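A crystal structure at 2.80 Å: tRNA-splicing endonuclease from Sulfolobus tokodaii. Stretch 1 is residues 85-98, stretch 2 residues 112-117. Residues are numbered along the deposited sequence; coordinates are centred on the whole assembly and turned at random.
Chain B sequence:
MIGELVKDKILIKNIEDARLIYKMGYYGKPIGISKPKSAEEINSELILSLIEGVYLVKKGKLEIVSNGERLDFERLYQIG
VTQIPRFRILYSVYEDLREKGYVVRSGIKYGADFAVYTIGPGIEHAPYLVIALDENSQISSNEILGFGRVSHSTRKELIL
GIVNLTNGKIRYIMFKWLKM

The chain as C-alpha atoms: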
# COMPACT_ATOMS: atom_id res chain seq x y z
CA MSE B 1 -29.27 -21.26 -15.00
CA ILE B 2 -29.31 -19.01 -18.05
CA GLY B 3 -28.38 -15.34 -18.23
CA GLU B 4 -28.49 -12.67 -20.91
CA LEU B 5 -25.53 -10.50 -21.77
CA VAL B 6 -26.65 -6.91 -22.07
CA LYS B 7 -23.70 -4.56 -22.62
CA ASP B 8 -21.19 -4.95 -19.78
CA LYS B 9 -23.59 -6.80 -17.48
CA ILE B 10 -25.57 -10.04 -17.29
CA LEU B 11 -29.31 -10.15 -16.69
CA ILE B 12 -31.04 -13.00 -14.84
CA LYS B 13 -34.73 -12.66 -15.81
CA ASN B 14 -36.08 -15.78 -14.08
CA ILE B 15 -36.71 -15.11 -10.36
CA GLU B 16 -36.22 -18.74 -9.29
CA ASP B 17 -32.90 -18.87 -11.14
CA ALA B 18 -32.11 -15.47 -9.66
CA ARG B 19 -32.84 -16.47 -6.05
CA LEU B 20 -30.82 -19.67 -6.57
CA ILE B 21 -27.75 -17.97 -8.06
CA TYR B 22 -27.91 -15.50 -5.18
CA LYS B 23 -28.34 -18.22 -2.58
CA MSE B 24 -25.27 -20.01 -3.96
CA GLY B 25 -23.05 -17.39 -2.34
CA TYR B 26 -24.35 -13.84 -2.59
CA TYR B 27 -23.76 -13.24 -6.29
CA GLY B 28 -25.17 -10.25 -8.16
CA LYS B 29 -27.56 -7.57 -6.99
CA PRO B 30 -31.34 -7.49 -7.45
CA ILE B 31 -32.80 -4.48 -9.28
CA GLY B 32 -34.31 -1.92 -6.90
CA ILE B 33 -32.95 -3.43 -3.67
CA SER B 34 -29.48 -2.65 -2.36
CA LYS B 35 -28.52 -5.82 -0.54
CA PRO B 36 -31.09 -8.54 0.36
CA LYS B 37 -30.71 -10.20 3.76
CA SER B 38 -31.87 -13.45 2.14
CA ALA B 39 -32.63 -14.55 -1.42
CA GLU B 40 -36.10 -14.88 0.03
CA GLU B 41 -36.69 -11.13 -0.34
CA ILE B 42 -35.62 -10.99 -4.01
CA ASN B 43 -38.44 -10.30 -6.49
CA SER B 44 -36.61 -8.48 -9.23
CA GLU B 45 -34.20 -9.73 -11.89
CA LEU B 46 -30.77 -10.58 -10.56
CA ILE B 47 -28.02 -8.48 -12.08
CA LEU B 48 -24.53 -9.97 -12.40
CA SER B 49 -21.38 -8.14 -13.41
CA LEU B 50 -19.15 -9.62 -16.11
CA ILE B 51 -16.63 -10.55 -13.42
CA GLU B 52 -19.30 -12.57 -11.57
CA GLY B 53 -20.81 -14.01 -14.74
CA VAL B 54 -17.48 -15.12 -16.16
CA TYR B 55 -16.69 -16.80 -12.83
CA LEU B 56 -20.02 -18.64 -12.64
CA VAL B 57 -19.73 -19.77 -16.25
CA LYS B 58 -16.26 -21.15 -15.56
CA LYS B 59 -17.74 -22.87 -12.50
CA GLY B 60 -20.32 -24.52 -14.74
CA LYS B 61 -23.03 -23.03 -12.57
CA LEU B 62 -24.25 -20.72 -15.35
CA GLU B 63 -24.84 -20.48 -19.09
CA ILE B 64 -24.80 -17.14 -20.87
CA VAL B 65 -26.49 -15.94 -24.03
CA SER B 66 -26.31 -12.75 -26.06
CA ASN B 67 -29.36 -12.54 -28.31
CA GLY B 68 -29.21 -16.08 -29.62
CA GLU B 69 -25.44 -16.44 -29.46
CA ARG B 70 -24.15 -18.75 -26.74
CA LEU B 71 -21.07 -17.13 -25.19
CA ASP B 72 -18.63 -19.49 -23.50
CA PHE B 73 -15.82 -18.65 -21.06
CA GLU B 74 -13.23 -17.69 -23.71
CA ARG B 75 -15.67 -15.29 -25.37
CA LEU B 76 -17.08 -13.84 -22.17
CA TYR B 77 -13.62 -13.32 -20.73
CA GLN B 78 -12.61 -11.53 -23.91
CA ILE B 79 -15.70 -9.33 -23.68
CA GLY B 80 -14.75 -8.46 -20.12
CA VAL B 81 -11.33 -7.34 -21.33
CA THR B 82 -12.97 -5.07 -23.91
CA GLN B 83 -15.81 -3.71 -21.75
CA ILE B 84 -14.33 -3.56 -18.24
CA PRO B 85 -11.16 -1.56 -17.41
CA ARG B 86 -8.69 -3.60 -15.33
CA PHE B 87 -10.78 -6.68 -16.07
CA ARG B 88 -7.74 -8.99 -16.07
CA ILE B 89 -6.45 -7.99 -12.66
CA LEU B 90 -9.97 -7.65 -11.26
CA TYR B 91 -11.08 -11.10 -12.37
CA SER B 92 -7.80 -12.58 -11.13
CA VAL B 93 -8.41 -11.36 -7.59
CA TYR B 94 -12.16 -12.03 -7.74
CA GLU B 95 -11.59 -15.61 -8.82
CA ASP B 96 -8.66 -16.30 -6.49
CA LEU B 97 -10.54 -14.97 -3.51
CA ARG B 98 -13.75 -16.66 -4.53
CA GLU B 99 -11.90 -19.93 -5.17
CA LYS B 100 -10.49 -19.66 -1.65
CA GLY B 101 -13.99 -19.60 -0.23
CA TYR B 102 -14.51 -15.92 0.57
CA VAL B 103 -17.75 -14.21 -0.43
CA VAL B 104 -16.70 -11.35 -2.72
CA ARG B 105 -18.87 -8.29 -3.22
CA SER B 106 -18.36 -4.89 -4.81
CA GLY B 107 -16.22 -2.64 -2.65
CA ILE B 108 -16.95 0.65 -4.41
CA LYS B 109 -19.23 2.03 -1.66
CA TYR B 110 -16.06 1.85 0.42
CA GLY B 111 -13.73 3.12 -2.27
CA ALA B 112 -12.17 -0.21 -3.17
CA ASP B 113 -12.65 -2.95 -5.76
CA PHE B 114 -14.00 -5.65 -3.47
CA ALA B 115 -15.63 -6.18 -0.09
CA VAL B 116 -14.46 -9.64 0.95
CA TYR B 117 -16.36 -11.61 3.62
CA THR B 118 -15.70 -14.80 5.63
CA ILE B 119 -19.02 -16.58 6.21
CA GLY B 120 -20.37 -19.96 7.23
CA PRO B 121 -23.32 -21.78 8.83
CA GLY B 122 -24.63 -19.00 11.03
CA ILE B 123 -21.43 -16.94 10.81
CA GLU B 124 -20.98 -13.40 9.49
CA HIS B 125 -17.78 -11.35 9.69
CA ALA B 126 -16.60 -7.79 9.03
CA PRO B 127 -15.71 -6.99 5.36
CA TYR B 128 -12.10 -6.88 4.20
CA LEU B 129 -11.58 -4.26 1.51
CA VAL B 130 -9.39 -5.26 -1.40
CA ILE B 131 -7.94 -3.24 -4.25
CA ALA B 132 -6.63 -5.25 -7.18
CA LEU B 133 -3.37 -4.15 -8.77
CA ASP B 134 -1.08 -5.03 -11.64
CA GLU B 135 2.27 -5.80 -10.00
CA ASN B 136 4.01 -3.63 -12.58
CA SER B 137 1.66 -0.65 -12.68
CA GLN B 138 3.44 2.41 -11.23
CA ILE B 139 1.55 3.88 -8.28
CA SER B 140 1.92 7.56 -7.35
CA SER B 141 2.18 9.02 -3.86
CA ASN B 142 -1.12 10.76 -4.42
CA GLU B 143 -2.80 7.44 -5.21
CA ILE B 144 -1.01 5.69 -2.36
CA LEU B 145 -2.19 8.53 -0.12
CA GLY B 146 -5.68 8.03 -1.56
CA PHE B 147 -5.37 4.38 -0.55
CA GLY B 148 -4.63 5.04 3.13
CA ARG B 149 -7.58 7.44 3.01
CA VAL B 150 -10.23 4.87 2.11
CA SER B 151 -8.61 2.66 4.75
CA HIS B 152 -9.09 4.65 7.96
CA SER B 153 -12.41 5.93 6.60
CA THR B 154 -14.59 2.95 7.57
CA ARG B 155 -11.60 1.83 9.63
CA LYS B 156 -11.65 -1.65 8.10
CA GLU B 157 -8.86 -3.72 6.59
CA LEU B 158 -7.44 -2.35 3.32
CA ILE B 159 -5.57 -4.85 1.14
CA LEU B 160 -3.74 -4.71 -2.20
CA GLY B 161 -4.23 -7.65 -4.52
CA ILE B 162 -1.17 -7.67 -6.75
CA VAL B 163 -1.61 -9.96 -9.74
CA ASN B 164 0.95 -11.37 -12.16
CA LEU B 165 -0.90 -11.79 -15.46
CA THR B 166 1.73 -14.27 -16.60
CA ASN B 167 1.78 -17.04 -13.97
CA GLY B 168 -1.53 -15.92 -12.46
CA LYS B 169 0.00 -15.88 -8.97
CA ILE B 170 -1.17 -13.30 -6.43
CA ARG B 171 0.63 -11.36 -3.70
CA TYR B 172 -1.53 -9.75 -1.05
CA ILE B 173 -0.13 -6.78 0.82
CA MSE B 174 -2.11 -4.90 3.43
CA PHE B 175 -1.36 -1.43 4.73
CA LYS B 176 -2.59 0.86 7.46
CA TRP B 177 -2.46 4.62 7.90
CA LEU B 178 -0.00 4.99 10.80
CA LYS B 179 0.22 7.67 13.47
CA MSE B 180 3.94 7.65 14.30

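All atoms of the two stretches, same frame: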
# COMPACT_ATOMS: atom_id res chain seq x y z
N PRO B 85 -12.55 -1.98 -17.62
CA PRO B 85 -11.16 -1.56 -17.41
C PRO B 85 -10.58 -2.35 -16.24
O PRO B 85 -11.23 -2.53 -15.21
CB PRO B 85 -11.29 -0.07 -17.07
CG PRO B 85 -12.57 0.34 -17.73
CD PRO B 85 -13.47 -0.84 -17.46
N ARG B 86 -9.34 -2.82 -16.38
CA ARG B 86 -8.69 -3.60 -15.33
C ARG B 86 -9.35 -4.97 -15.14
O ARG B 86 -9.17 -5.62 -14.10
CB ARG B 86 -8.69 -2.82 -14.01
CG ARG B 86 -7.93 -1.50 -14.07
CD ARG B 86 -8.28 -0.63 -12.87
NE ARG B 86 -8.01 -1.31 -11.61
CZ ARG B 86 -8.83 -1.31 -10.56
NH1 ARG B 86 -9.99 -0.65 -10.63
NH2 ARG B 86 -8.50 -1.96 -9.46
N PHE B 87 -10.09 -5.41 -16.15
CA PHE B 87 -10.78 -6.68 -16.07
C PHE B 87 -9.85 -7.83 -15.70
O PHE B 87 -10.19 -8.64 -14.84
CB PHE B 87 -11.47 -7.02 -17.39
CG PHE B 87 -12.25 -8.31 -17.34
CD1 PHE B 87 -13.57 -8.33 -16.89
CD2 PHE B 87 -11.64 -9.52 -17.68
CE1 PHE B 87 -14.27 -9.53 -16.77
CE2 PHE B 87 -12.33 -10.74 -17.56
CZ PHE B 87 -13.65 -10.74 -17.11
N ARG B 88 -8.69 -7.91 -16.35
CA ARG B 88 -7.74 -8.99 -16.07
C ARG B 88 -7.32 -9.06 -14.60
O ARG B 88 -7.40 -10.13 -13.98
CB ARG B 88 -6.49 -8.87 -16.94
CG ARG B 88 -6.69 -9.25 -18.39
CD ARG B 88 -5.37 -9.67 -19.03
NE ARG B 88 -5.51 -9.95 -20.45
CZ ARG B 88 -5.61 -9.02 -21.39
NH1 ARG B 88 -5.58 -7.74 -21.06
NH2 ARG B 88 -5.76 -9.38 -22.66
N ILE B 89 -6.89 -7.94 -14.04
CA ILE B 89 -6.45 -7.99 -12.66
C ILE B 89 -7.62 -8.14 -11.71
O ILE B 89 -7.49 -8.78 -10.67
CB ILE B 89 -5.61 -6.75 -12.26
CG1 ILE B 89 -6.44 -5.48 -12.37
CG2 ILE B 89 -4.41 -6.66 -13.16
CD1 ILE B 89 -5.73 -4.27 -11.81
N LEU B 90 -8.77 -7.56 -12.09
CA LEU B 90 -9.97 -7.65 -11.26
C LEU B 90 -10.54 -9.06 -11.21
O LEU B 90 -10.97 -9.53 -10.15
CB LEU B 90 -11.05 -6.68 -11.75
CG LEU B 90 -10.81 -5.19 -11.48
CD1 LEU B 90 -11.89 -4.39 -12.14
CD2 LEU B 90 -10.77 -4.92 -9.99
N TYR B 91 -10.56 -9.74 -12.35
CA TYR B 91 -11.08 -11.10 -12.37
C TYR B 91 -10.10 -12.04 -11.65
O TYR B 91 -10.50 -13.00 -11.00
CB TYR B 91 -11.30 -11.59 -13.81
CG TYR B 91 -11.78 -13.02 -13.84
CD1 TYR B 91 -13.11 -13.35 -13.52
CD2 TYR B 91 -10.90 -14.07 -14.11
CE1 TYR B 91 -13.53 -14.68 -13.45
CE2 TYR B 91 -11.31 -15.40 -14.04
CZ TYR B 91 -12.63 -15.70 -13.71
OH TYR B 91 -13.03 -17.01 -13.64
N SER B 92 -8.81 -11.75 -11.78
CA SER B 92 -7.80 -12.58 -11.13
C SER B 92 -7.98 -12.59 -9.62
O SER B 92 -7.92 -13.66 -9.00
CB SER B 92 -6.39 -12.10 -11.49
OG SER B 92 -6.12 -12.35 -12.86
N VAL B 93 -8.21 -11.42 -9.03
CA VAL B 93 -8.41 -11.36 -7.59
C VAL B 93 -9.81 -11.90 -7.24
O VAL B 93 -9.96 -12.64 -6.26
CB VAL B 93 -8.29 -9.92 -7.01
CG1 VAL B 93 -8.42 -9.95 -5.49
CG2 VAL B 93 -6.95 -9.30 -7.38
N TYR B 94 -10.82 -11.54 -8.03
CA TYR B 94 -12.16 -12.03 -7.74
C TYR B 94 -12.15 -13.54 -7.64
O TYR B 94 -12.56 -14.12 -6.63
CB TYR B 94 -13.15 -11.65 -8.84
CG TYR B 94 -14.55 -12.10 -8.51
CD1 TYR B 94 -15.39 -11.33 -7.72
CD2 TYR B 94 -15.01 -13.34 -8.93
CE1 TYR B 94 -16.65 -11.77 -7.36
CE2 TYR B 94 -16.27 -13.80 -8.57
CZ TYR B 94 -17.09 -13.01 -7.78
OH TYR B 94 -18.31 -13.49 -7.39
N GLU B 95 -11.67 -14.17 -8.72
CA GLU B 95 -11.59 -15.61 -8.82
C GLU B 95 -10.78 -16.25 -7.70
O GLU B 95 -11.26 -17.16 -7.02
CB GLU B 95 -10.98 -15.99 -10.16
CG GLU B 95 -10.89 -17.47 -10.40
CD GLU B 95 -10.10 -17.78 -11.65
OE1 GLU B 95 -8.90 -17.43 -11.68
OE2 GLU B 95 -10.69 -18.37 -12.59
N ASP B 96 -9.55 -15.78 -7.52
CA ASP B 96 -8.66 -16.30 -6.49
C ASP B 96 -9.31 -16.25 -5.13
O ASP B 96 -9.30 -17.23 -4.38
CB ASP B 96 -7.36 -15.50 -6.49
CG ASP B 96 -6.33 -16.04 -5.49
OD1 ASP B 96 -6.18 -15.45 -4.39
OD2 ASP B 96 -5.65 -17.04 -5.81
N LEU B 97 -9.90 -15.11 -4.80
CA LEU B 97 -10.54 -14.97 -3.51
C LEU B 97 -11.78 -15.83 -3.43
O LEU B 97 -12.05 -16.47 -2.41
CB LEU B 97 -10.90 -13.51 -3.26
CG LEU B 97 -9.71 -12.61 -2.92
CD1 LEU B 97 -10.20 -11.24 -2.48
CD2 LEU B 97 -8.89 -13.25 -1.81
N ARG B 98 -12.54 -15.87 -4.51
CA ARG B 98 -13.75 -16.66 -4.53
C ARG B 98 -13.38 -18.14 -4.42
O ARG B 98 -14.00 -18.90 -3.67
CB ARG B 98 -14.51 -16.39 -5.83
CG ARG B 98 -15.98 -16.58 -5.71
CD ARG B 98 -16.65 -15.39 -5.05
NE ARG B 98 -17.91 -15.80 -4.43
CZ ARG B 98 -18.93 -14.99 -4.16
NH1 ARG B 98 -18.87 -13.70 -4.46
NH2 ARG B 98 -20.01 -15.46 -3.58
N ALA B 112 -13.07 0.90 -2.91
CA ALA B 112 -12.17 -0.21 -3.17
C ALA B 112 -12.83 -1.08 -4.24
O ALA B 112 -13.98 -0.85 -4.60
CB ALA B 112 -11.95 -1.01 -1.91
N ASP B 113 -12.10 -2.07 -4.74
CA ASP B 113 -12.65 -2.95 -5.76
C ASP B 113 -13.59 -3.98 -5.16
O ASP B 113 -14.70 -4.17 -5.65
CB ASP B 113 -11.53 -3.67 -6.50
CG ASP B 113 -10.67 -2.72 -7.31
OD1 ASP B 113 -11.25 -1.91 -8.07
OD2 ASP B 113 -9.42 -2.79 -7.19
N PHE B 114 -13.16 -4.63 -4.09
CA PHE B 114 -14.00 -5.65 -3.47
C PHE B 114 -14.20 -5.51 -1.98
O PHE B 114 -13.41 -4.88 -1.27
CB PHE B 114 -13.40 -7.03 -3.75
CG PHE B 114 -13.11 -7.28 -5.20
CD1 PHE B 114 -11.80 -7.51 -5.63
CD2 PHE B 114 -14.15 -7.31 -6.14
CE1 PHE B 114 -11.52 -7.76 -6.98
CE2 PHE B 114 -13.89 -7.57 -7.49
CZ PHE B 114 -12.57 -7.79 -7.91
N ALA B 115 -15.29 -6.12 -1.51
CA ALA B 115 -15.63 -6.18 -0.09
C ALA B 115 -15.67 -7.69 0.17
O ALA B 115 -16.66 -8.36 -0.11
CB ALA B 115 -16.98 -5.57 0.16
N VAL B 116 -14.57 -8.22 0.68
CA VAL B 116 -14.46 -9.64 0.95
C VAL B 116 -14.96 -10.03 2.33
O VAL B 116 -14.63 -9.39 3.33
CB VAL B 116 -13.00 -10.10 0.78
CG1 VAL B 116 -12.91 -11.59 0.82
CG2 VAL B 116 -12.44 -9.57 -0.53
N TYR B 117 -15.77 -11.10 2.37
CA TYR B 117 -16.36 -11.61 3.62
C TYR B 117 -16.04 -13.08 3.92
O TYR B 117 -15.98 -13.92 3.02
CB TYR B 117 -17.89 -11.54 3.57
CG TYR B 117 -18.48 -10.16 3.48
CD1 TYR B 117 -18.41 -9.42 2.30
CD2 TYR B 117 -19.13 -9.60 4.57
CE1 TYR B 117 -18.96 -8.15 2.22
CE2 TYR B 117 -19.68 -8.33 4.50
CZ TYR B 117 -19.59 -7.61 3.32
OH TYR B 117 -20.10 -6.34 3.26

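The two stretches run side by side in the same direction. The helix of stretch 1, residues 87-98, and the strand of stretch 2, which includes residues 114-117, have N-to-C directions only 8° apart, and their axes approach to 10.5 Å. Because the helix and strand are nearly parallel, the paired positions move forward together, seven residues of helix against three of stretch 2: the CA atoms of Leu90 and Asp113 are 7.7 Å apart, those of Tyr94 and Phe114 7.9 Å, and those of Leu97 and Val116 8.0 Å. Together the two stretches bury 349 Å² of surface.

Pro85 lies out of reach, and the contact begins with Arg86 at the N-cap position. Its side chain, with chi1 in m, extends its guanidinium to the carboxylate of Asp113 in a salt bridge, with Arg86 NH2 2.6 Å from Asp113 OD2. Arg86 NH1 also donates to Asp113 OD1 at 3.1 Å, while a further bond from Arg86 NH2 to Asp113 OD1, also 3.1 Å, is weak. Asp113 OD2 lies near the guanidinium plane, at its edge, where the N-H groups point, so charge attraction and hydrogen bonding act together. The backbone of Arg86 serves the helix as well, its O accepting from Leu90 N at 2.8 Å.

One turn on, Leu90 marks the change from polar to apolar packing. Its CA-to-CB bond points sideways, but the end of the side chain comes nearer, placing Leu90 CD2 3.5 Å from Asp113 CG and 4.0 Å from Phe114 CZ. Phe114, more covered by the opposite stretch than any other residue here, directs its ring at the helix. Leu90 O sits at the edge of that ring, 3.3 Å from Phe114 CZ, while still accepting the helical hydrogen bond from Tyr94 N at 2.9 Å. The CA-to-CB bond of Tyr91 points away from the strand.

Val93 and Tyr94 continue the packing around the same ring. The CA-to-CB bond of Val93 points toward the strand and brings its CB to 3.9 Å from Phe114 CE1. That of Tyr94 points sideways, with its CB 4.0 Å from Phe114 CZ; Phe114 CE2 lies near the plane of the tyrosine ring, at its edge. These are van der Waals contacts among buried side chains.

Glu95 and Asp96 make no contact with the strand. The helix returns to the strand at Leu97, whose CD1 meets Val116 CG2 at 3.4 Å, a close contact between two aliphatic side chains. Between Phe114 and Val116, Ala115 is out of reach, consistent with the alternation of a strand.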